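PDB 4BQ2: B-agarase from Saccharophagus degradans, which hydrolyses beta-1,4 linkages of agarose as an exo-acting beta-agarase of glycoside hydrolase family 50. Local coordinates for residues Gly322-Ser327 / Tyr361-His366; Asn357-Arg362 / Glu374-Tyr379. All coordinates share one frame; numbering follows the deposited sequence.

Interaction 1: residues Gly322-Ser327 / Tyr361-His366; sequences GLMAVS and YRRSAH
Met324 lays its thioether along the outer strand 359-362, and its methyl CE ends over one face of the Arg363 guanidinium, 3.4 Å from Arg363 CZ and roughly over the centre of the group. The side chain leaves the backbone with CG anti to N (chi1 -175°) and turns only at its last torsion (chi3 -71°), which swings CE onto the arginine. On the way SD passes Tyr361 CB at 3.9 Å, where the thioether and the tyrosine run out together from their backbones. Val326 CG2 adds a looser apolar touch, 4.4 Å from Tyr361 CB. The one hydrogen bond across the contact runs from Arg362 NH1 to Gly322 O, at 2.9 Å with an N-H...O angle of 160°. The carbonyl oxygen sits at the guanidinium edge, near its plane, while the donor stands above the carbonyl plane.

Further out, Arg362 NH2 bonds to the backbone oxygens of Ser292 and Lys321, which links the 321-322 backbone to that of Ser292. Arg363 is held by a salt bridge from NE to Glu318 and a bond from NH1 to Ala308 O; Tyr361 OH reaches Asp301. With Arg363 nitrogens engaged by Glu318 and Ala308 O, a face of the group is left to the methyl, consistent with the irregular 322-327 segment docking on the strand by one charged-donor bond plus thioether packing.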
ATOM      1  N   GLY A 322     -11.434  14.122   9.037  1.00 22.77           N
ATOM      2  CA  GLY A 322     -12.820  13.828   8.650  1.00 25.66           C
ATOM      3  C   GLY A 322     -13.102  14.483   7.304  1.00 26.35           C
ATOM      4  O   GLY A 322     -12.380  15.419   6.908  1.00 25.63           O
ATOM      5  N   LEU A 323     -14.128  14.000   6.603  1.00 27.47           N
ATOM      6  CA  LEU A 323     -14.652  14.706   5.412  1.00 27.94           C
ATOM      7  C   LEU A 323     -15.121  16.128   5.806  1.00 29.08           C
ATOM      8  O   LEU A 323     -15.853  16.301   6.788  1.00 27.40           O
ATOM      9  CB  LEU A 323     -15.776  13.914   4.726  1.00 29.44           C
ATOM     10  CG  LEU A 323     -15.408  12.566   4.068  1.00 29.30           C
ATOM     11  CD1 LEU A 323     -16.604  11.946   3.347  1.00 29.74           C
ATOM     12  CD2 LEU A 323     -14.237  12.711   3.099  1.00 28.56           C
ATOM     13  N   MET A 324     -14.670  17.137   5.061  1.00 30.36           N
ATOM     14  CA  MET A 324     -14.936  18.531   5.439  1.00 34.01           C
ATOM     15  C   MET A 324     -16.326  18.987   4.983  1.00 34.79           C
ATOM     16  O   MET A 324     -16.654  18.899   3.797  1.00 31.13           O
ATOM     17  CB  MET A 324     -13.863  19.461   4.864  1.00 35.77           C
ATOM     18  CG  MET A 324     -14.011  20.907   5.325  1.00 37.61           C
ATOM     19  SD  MET A 324     -12.904  22.071   4.500  1.00 38.91           S
ATOM     20  CE  MET A 324     -11.315  21.626   5.175  1.00 35.08           C
ATOM     21  N   ALA A 325     -17.128  19.486   5.920  1.00 33.58           N
ATOM     22  CA  ALA A 325     -18.466  19.980   5.585  1.00 35.92           C
ATOM     23  C   ALA A 325     -18.315  21.251   4.757  1.00 36.38           C
ATOM     24  O   ALA A 325     -17.845  22.269   5.250  1.00 36.52           O
ATOM     25  CB  ALA A 325     -19.287  20.245   6.846  1.00 37.16           C
ATOM     26  N   VAL A 326     -18.698  21.175   3.489  1.00 35.49           N
ATOM     27  CA  VAL A 326     -18.569  22.308   2.573  1.00 33.62           C
ATOM     28  C   VAL A 326     -19.772  23.259   2.740  1.00 34.45           C
ATOM     29  O   VAL A 326     -20.922  22.834   2.578  1.00 33.41           O
ATOM     30  CB  VAL A 326     -18.449  21.829   1.115  1.00 30.76           C
ATOM     31  CG1 VAL A 326     -18.552  22.998   0.161  1.00 31.47           C
ATOM     32  CG2 VAL A 326     -17.134  21.069   0.901  1.00 31.24           C
ATOM     33  N   SER A 327     -19.485  24.523   3.061  1.00 31.95           N
ATOM     34  CA  SER A 327     -20.513  25.556   3.288  1.00 35.75           C
ATOM     35  C   SER A 327     -21.142  26.081   1.985  1.00 35.48           C
ATOM     36  O   SER A 327     -20.504  26.064   0.934  1.00 32.66           O
ATOM     37  CB  SER A 327     -19.896  26.751   4.009  1.00 33.96           C
ATOM     38  OG  SER A 327     -19.073  27.464   3.109  1.00 36.21           O
ATOM     39  N   TYR A 361     -13.543  18.755   0.982  1.00 25.69           N
ATOM     40  CA  TYR A 361     -12.478  19.624   0.491  1.00 25.25           C
ATOM     41  C   TYR A 361     -11.152  19.215   1.128  1.00 25.69           C
ATOM     42  O   TYR A 361     -11.052  19.124   2.355  1.00 25.66           O
ATOM     43  CB  TYR A 361     -12.768  21.099   0.775  1.00 26.08           C
ATOM     44  CG  TYR A 361     -11.790  22.000   0.055  1.00 27.32           C
ATOM     45  CD1 TYR A 361     -12.043  22.430  -1.256  1.00 25.66           C
ATOM     46  CD2 TYR A 361     -10.583  22.388   0.656  1.00 27.36           C
ATOM     47  CE1 TYR A 361     -11.134  23.235  -1.926  1.00 26.66           C
ATOM     48  CE2 TYR A 361      -9.665  23.194  -0.023  1.00 27.43           C
ATOM     49  CZ  TYR A 361      -9.949  23.605  -1.317  1.00 27.10           C
ATOM     50  OH  TYR A 361      -9.043  24.397  -2.004  1.00 26.94           O
ATOM     51  N   ARG A 362     -10.132  18.980   0.308  1.00 24.26           N
ATOM     52  CA  ARG A 362      -8.802  18.718   0.856  1.00 24.33           C
ATOM     53  C   ARG A 362      -7.884  19.921   0.616  1.00 26.25           C
ATOM     54  O   ARG A 362      -7.901  20.498  -0.459  1.00 27.08           O
ATOM     55  CB  ARG A 362      -8.232  17.425   0.265  1.00 23.49           C
ATOM     56  CG  ARG A 362      -8.912  16.158   0.784  1.00 23.69           C
ATOM     57  CD  ARG A 362      -9.000  16.121   2.316  1.00 26.52           C
ATOM     58  NE  ARG A 362      -9.351  14.790   2.827  1.00 26.15           N
ATOM     59  CZ  ARG A 362     -10.025  14.560   3.950  1.00 29.21           C
ATOM     60  NH1 ARG A 362     -10.473  15.564   4.716  1.00 27.67           N
ATOM     61  NH2 ARG A 362     -10.283  13.300   4.303  1.00 30.48           N
ATOM     62  N   ARG A 363      -7.101  20.311   1.623  1.00 25.66           N
ATOM     63  CA  ARG A 363      -6.264  21.519   1.509  1.00 22.51           C
ATOM     64  C   ARG A 363      -4.863  21.176   1.042  1.00 23.03           C
ATOM     65  O   ARG A 363      -4.070  22.062   0.734  1.00 23.71           O
ATOM     66  CB  ARG A 363      -6.268  22.303   2.820  1.00 23.96           C
ATOM     67  CG  ARG A 363      -7.677  22.725   3.224  1.00 23.11           C
ATOM     68  CD  ARG A 363      -7.731  23.069   4.699  1.00 25.89           C
ATOM     69  NE  ARG A 363      -7.938  21.873   5.525  1.00 26.29           N
ATOM     70  CZ  ARG A 363      -8.362  21.888   6.791  1.00 28.28           C
ATOM     71  NH1 ARG A 363      -8.643  23.045   7.411  1.00 27.35           N
ATOM     72  NH2 ARG A 363      -8.517  20.739   7.443  1.00 29.31           N
ATOM     73  N   SER A 364      -4.577  19.884   0.949  1.00 21.40           N
ATOM     74  CA  SER A 364      -3.302  19.423   0.409  1.00 22.36           C
ATOM     75  C   SER A 364      -3.498  18.058  -0.249  1.00 22.72           C
ATOM     76  O   SER A 364      -4.572  17.452  -0.135  1.00 23.75           O
ATOM     77  CB  SER A 364      -2.248  19.330   1.508  1.00 21.09           C
ATOM     78  OG  SER A 364      -2.675  18.405   2.491  1.00 22.56           O
ATOM     79  N   ALA A 365      -2.466  17.587  -0.949  1.00 21.23           N
ATOM     80  CA  ALA A 365      -2.482  16.275  -1.584  1.00 22.71           C
ATOM     81  C   ALA A 365      -1.046  15.799  -1.605  1.00 23.59           C
ATOM     82  O   ALA A 365      -0.133  16.622  -1.611  1.00 25.62           O
ATOM     83  CB  ALA A 365      -3.016  16.369  -3.010  1.00 20.46           C
ATOM     84  N   HIS A 366      -0.829  14.486  -1.617  1.00 24.15           N
ATOM     85  CA  HIS A 366       0.546  13.984  -1.717  1.00 23.94           C
ATOM     86  C   HIS A 366       0.997  14.103  -3.164  1.00 22.93           C
ATOM     87  O   HIS A 366       2.117  14.547  -3.444  1.00 21.60           O
ATOM     88  CB  HIS A 366       0.643  12.534  -1.248  1.00 22.46           C
ATOM     89  CG  HIS A 366       1.921  11.848  -1.635  1.00 23.22           C
ATOM     90  ND1 HIS A 366       3.045  11.834  -0.823  1.00 23.82           N
ATOM     91  CD2 HIS A 366       2.244  11.127  -2.732  1.00 21.54           C
ATOM     92  CE1 HIS A 366       3.996  11.119  -1.408  1.00 21.65           C
ATOM     93  NE2 HIS A 366       3.534  10.680  -2.566  1.00 22.66           N
TER

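Interaction 2: residues Asn357-Arg362 / Glu374-Tyr379; sequences NHYNYR and EAYSFY
Tyr359 and Tyr376 pair across the antiparallel beta hairpin formed by strands 359-362 and 373-376, at a non-hydrogen-bonded position. Their rings make a T-shaped stack, the edge of Tyr376 toward the face of Tyr359, with centroids 5.0 Å apart and planes at 70°. Next along, Asn360 and Ala375 form the hydrogen-bonded pair: Asn360 N gives to Ala375 O at 2.7 Å, and Ala375 N returns the bond to Asn360 O at 2.8 Å. On the far side of the tyrosine pair from Asn360 and Ala375, Ser377 N donates to His358 O almost straight, extending the backbone pairing to the serine that N-caps helix 378-387.

The Tyr359 side chain can be followed outward. CB lies 4.0 Å from Ala375 O, and chi1 of -80° sets CG beside the backbone N, leaning the ring across the partner strand. CG and CD1 lie against Tyr376 CD1, the latter at 3.6 Å, and CD1 also has Ala375 O at its edge. CE1 meets the Glu374 carboxylate, whose CD is 3.5 Å away, with ring and carboxylate planes 34° apart. CZ still touches Tyr376 CD1, and at the tip OH bonds to Pro349 O.

The Glu374 chain, extended beyond CG, carries its carboxylate past this ring to a salt bridge from OE2 to Arg334 and hydrogen bonds with Thr298 OG1 and Tyr302 OH, which fix the rotation of the group. On the opposite face Asn360 ND2 bonds to Ser295 OG. His358 takes its imidazole toward helix 378-387, where NE2 pairs with Glu384 and ND1 with Ser380, while its CB rests 3.7 Å from Tyr376 CE1.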
ATOM      1  N   ASN A 357     -24.331  16.936   0.765  1.00 23.99           N
ATOM      2  CA  ASN A 357     -23.480  16.888   1.956  1.00 25.49           C
ATOM      3  C   ASN A 357     -22.290  15.912   1.806  1.00 25.71           C
ATOM      4  O   ASN A 357     -21.458  15.787   2.711  1.00 27.77           O
ATOM      5  CB  ASN A 357     -24.297  16.587   3.208  1.00 27.00           C
ATOM      6  CG  ASN A 357     -24.995  15.254   3.128  1.00 27.73           C
ATOM      7  OD1 ASN A 357     -25.891  15.044   2.296  1.00 28.09           O
ATOM      8  ND2 ASN A 357     -24.565  14.325   3.974  1.00 28.29           N
ATOM      9  N   HIS A 358     -22.188  15.235   0.668  1.00 24.43           N
ATOM     10  CA  HIS A 358     -21.130  14.251   0.507  1.00 24.54           C
ATOM     11  C   HIS A 358     -19.915  14.838  -0.211  1.00 24.62           C
ATOM     12  O   HIS A 358     -18.958  14.130  -0.510  1.00 25.90           O
ATOM     13  CB  HIS A 358     -21.670  12.930  -0.082  1.00 22.77           C
ATOM     14  CG  HIS A 358     -22.793  12.343   0.726  1.00 22.23           C
ATOM     15  ND1 HIS A 358     -22.581  11.646   1.899  1.00 21.33           N
ATOM     16  CD2 HIS A 358     -24.135  12.399   0.564  1.00 21.94           C
ATOM     17  CE1 HIS A 358     -23.743  11.281   2.410  1.00 22.37           C
ATOM     18  NE2 HIS A 358     -24.704  11.727   1.620  1.00 21.91           N
ATOM     19  N   TYR A 359     -19.965  16.145  -0.469  1.00 24.96           N
ATOM     20  CA  TYR A 359     -18.792  16.898  -0.893  1.00 25.47           C
ATOM     21  C   TYR A 359     -17.750  16.972   0.226  1.00 27.80           C
ATOM     22  O   TYR A 359     -18.084  16.928   1.414  1.00 29.02           O
ATOM     23  CB  TYR A 359     -19.172  18.302  -1.345  1.00 24.73           C
ATOM     24  CG  TYR A 359     -19.731  18.349  -2.755  1.00 24.31           C
ATOM     25  CD1 TYR A 359     -18.917  18.075  -3.857  1.00 24.20           C
ATOM     26  CD2 TYR A 359     -21.073  18.697  -2.992  1.00 26.14           C
ATOM     27  CE1 TYR A 359     -19.426  18.119  -5.150  1.00 24.45           C
ATOM     28  CE2 TYR A 359     -21.580  18.739  -4.281  1.00 25.40           C
ATOM     29  CZ  TYR A 359     -20.748  18.458  -5.351  1.00 24.96           C
ATOM     30  OH  TYR A 359     -21.259  18.498  -6.637  1.00 26.27           O
ATOM     31  N   ASN A 360     -16.492  17.071  -0.185  1.00 27.12           N
ATOM     32  CA  ASN A 360     -15.343  17.146   0.707  1.00 28.66           C
ATOM     33  C   ASN A 360     -14.441  18.245   0.148  1.00 27.93           C
ATOM     34  O   ASN A 360     -14.582  18.648  -1.030  1.00 25.52           O
ATOM     35  CB  ASN A 360     -14.615  15.784   0.718  1.00 27.14           C
ATOM     36  CG  ASN A 360     -13.375  15.768   1.618  1.00 27.58           C
ATOM     37  OD1 ASN A 360     -13.321  16.442   2.648  1.00 26.98           O
ATOM     38  ND2 ASN A 360     -12.377  14.980   1.232  1.00 27.67           N
ATOM     39  N   TYR A 361     -13.543  18.755   0.982  1.00 25.69           N
ATOM     40  CA  TYR A 361     -12.478  19.624   0.491  1.00 25.25           C
ATOM     41  C   TYR A 361     -11.152  19.215   1.128  1.00 25.69           C
ATOM     42  O   TYR A 361     -11.052  19.124   2.355  1.00 25.66           O
ATOM     43  CB  TYR A 361     -12.768  21.099   0.775  1.00 26.08           C
ATOM     44  CG  TYR A 361     -11.790  22.000   0.055  1.00 27.32           C
ATOM     45  CD1 TYR A 361     -12.043  22.430  -1.256  1.00 25.66           C
ATOM     46  CD2 TYR A 361     -10.583  22.388   0.656  1.00 27.36           C
ATOM     47  CE1 TYR A 361     -11.134  23.235  -1.926  1.00 26.66           C
ATOM     48  CE2 TYR A 361      -9.665  23.194  -0.023  1.00 27.43           C
ATOM     49  CZ  TYR A 361      -9.949  23.605  -1.317  1.00 27.10           C
ATOM     50  OH  TYR A 361      -9.043  24.397  -2.004  1.00 26.94           O
ATOM     51  N   ARG A 362     -10.132  18.980   0.308  1.00 24.26           N
ATOM     52  CA  ARG A 362      -8.802  18.718   0.856  1.00 24.33           C
ATOM     53  C   ARG A 362      -7.884  19.921   0.616  1.00 26.25           C
ATOM     54  O   ARG A 362      -7.901  20.498  -0.459  1.00 27.08           O
ATOM     55  CB  ARG A 362      -8.232  17.425   0.265  1.00 23.49           C
ATOM     56  CG  ARG A 362      -8.912  16.158   0.784  1.00 23.69           C
ATOM     57  CD  ARG A 362      -9.000  16.121   2.316  1.00 26.52           C
ATOM     58  NE  ARG A 362      -9.351  14.790   2.827  1.00 26.15           N
ATOM     59  CZ  ARG A 362     -10.025  14.560   3.950  1.00 29.21           C
ATOM     60  NH1 ARG A 362     -10.473  15.564   4.716  1.00 27.67           N
ATOM     61  NH2 ARG A 362     -10.283  13.300   4.303  1.00 30.48           N
ATOM     62  N   GLU A 374     -11.986  20.574  -4.277  1.00 24.27           N
ATOM     63  CA  GLU A 374     -13.230  19.919  -3.946  1.00 24.51           C
ATOM     64  C   GLU A 374     -13.111  18.428  -4.302  1.00 22.38           C
ATOM     65  O   GLU A 374     -12.453  18.040  -5.283  1.00 21.95           O
ATOM     66  CB  GLU A 374     -14.389  20.602  -4.683  1.00 24.07           C
ATOM     67  CG  GLU A 374     -15.734  19.888  -4.568  1.00 24.62           C
ATOM     68  CD  GLU A 374     -16.733  20.382  -5.599  1.00 25.42           C
ATOM     69  OE1 GLU A 374     -16.748  19.830  -6.733  1.00 25.84           O
ATOM     70  OE2 GLU A 374     -17.505  21.314  -5.268  1.00 25.92           O
ATOM     71  N   ALA A 375     -13.690  17.592  -3.443  1.00 21.73           N
ATOM     72  CA  ALA A 375     -13.745  16.162  -3.685  1.00 20.28           C
ATOM     73  C   ALA A 375     -15.176  15.667  -3.395  1.00 19.94           C
ATOM     74  O   ALA A 375     -15.967  16.386  -2.770  1.00 21.92           O
ATOM     75  CB  ALA A 375     -12.685  15.450  -2.843  1.00 20.25           C
ATOM     76  N   TYR A 376     -15.547  14.498  -3.903  1.00 19.87           N
ATOM     77  CA  TYR A 376     -16.866  13.958  -3.600  1.00 19.69           C
ATOM     78  C   TYR A 376     -16.718  12.507  -3.194  1.00 18.87           C
ATOM     79  O   TYR A 376     -15.919  11.774  -3.783  1.00 18.43           O
ATOM     80  CB  TYR A 376     -17.838  14.102  -4.791  1.00 20.51           C
ATOM     81  CG  TYR A 376     -19.294  13.749  -4.473  1.00 20.44           C
ATOM     82  CD1 TYR A 376     -20.113  14.667  -3.822  1.00 21.79           C
ATOM     83  CD2 TYR A 376     -19.833  12.507  -4.821  1.00 20.37           C
ATOM     84  CE1 TYR A 376     -21.439  14.378  -3.527  1.00 21.45           C
ATOM     85  CE2 TYR A 376     -21.159  12.196  -4.523  1.00 21.15           C
ATOM     86  CZ  TYR A 376     -21.961  13.155  -3.881  1.00 21.76           C
ATOM     87  OH  TYR A 376     -23.283  12.897  -3.560  1.00 20.99           O
ATOM     88  N   SER A 377     -17.442  12.116  -2.147  1.00 18.47           N
ATOM     89  CA  SER A 377     -17.465  10.726  -1.703  1.00 17.80           C
ATOM     90  C   SER A 377     -18.734  10.028  -2.179  1.00 17.87           C
ATOM     91  O   SER A 377     -19.804  10.149  -1.557  1.00 18.82           O
ATOM     92  CB  SER A 377     -17.340  10.622  -0.164  1.00 18.71           C
ATOM     93  OG  SER A 377     -17.422   9.239   0.186  1.00 17.76           O
ATOM     94  N   PHE A 378     -18.617   9.298  -3.281  1.00 17.85           N
ATOM     95  CA  PHE A 378     -19.723   8.490  -3.777  1.00 18.67           C
ATOM     96  C   PHE A 378     -20.131   7.393  -2.771  1.00 17.55           C
ATOM     97  O   PHE A 378     -21.326   7.120  -2.591  1.00 17.17           O
ATOM     98  CB  PHE A 378     -19.387   7.903  -5.143  1.00 19.12           C
ATOM     99  CG  PHE A 378     -19.393   8.931  -6.236  1.00 20.54           C
ATOM    100  CD1 PHE A 378     -20.596   9.298  -6.856  1.00 20.61           C
ATOM    101  CD2 PHE A 378     -18.206   9.547  -6.637  1.00 21.14           C
ATOM    102  CE1 PHE A 378     -20.592  10.270  -7.864  1.00 22.23           C
ATOM    103  CE2 PHE A 378     -18.207  10.507  -7.642  1.00 21.66           C
ATOM    104  CZ  PHE A 378     -19.397  10.866  -8.245  1.00 21.48           C
ATOM    105  N   TYR A 379     -19.146   6.785  -2.118  1.00 15.39           N
ATOM    106  CA  TYR A 379     -19.441   5.776  -1.070  1.00 16.05           C
ATOM    107  C   TYR A 379     -20.345   6.372   0.027  1.00 15.90           C
ATOM    108  O   TYR A 379     -21.367   5.789   0.395  1.00 17.09           O
ATOM    109  CB  TYR A 379     -18.131   5.206  -0.469  1.00 16.19           C
ATOM    110  CG  TYR A 379     -18.336   4.113   0.560  1.00 16.64           C
ATOM    111  CD1 TYR A 379     -18.497   2.791   0.178  1.00 16.41           C
ATOM    112  CD2 TYR A 379     -18.365   4.408   1.927  1.00 17.37           C
ATOM    113  CE1 TYR A 379     -18.687   1.785   1.116  1.00 16.38           C
ATOM    114  CE2 TYR A 379     -18.559   3.407   2.876  1.00 18.20           C
ATOM    115  CZ  TYR A 379     -18.724   2.100   2.458  1.00 17.81           C
ATOM    116  OH  TYR A 379     -18.914   1.114   3.397  1.00 18.39           O
TER

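In the fold
From the N terminus, the chain leaves strand 296-301, passes through 322-327 into helix 328-332, and returns as strand 359-362. Interaction 1 closes the 33 residues between its segments, which include helices 328-332 and 339-342, by setting 322-327 against the end of that strand. Interaction 2 closes the following 11-residue hairpin connection, bringing 374-379 back antiparallel. The spans 322-366 and 357-379 cross, and the two contacts share Tyr361 and Arg362. Asn360 joins them directly, its OD1 accepting from Met324 N, while Leu323 packs on Asn360 and Ser377. Strand 359-362, one of the two outermost in a four-stranded antiparallel sheet, thus ties the 322-327 loop to strand 373-376 and the start of helix 378-387.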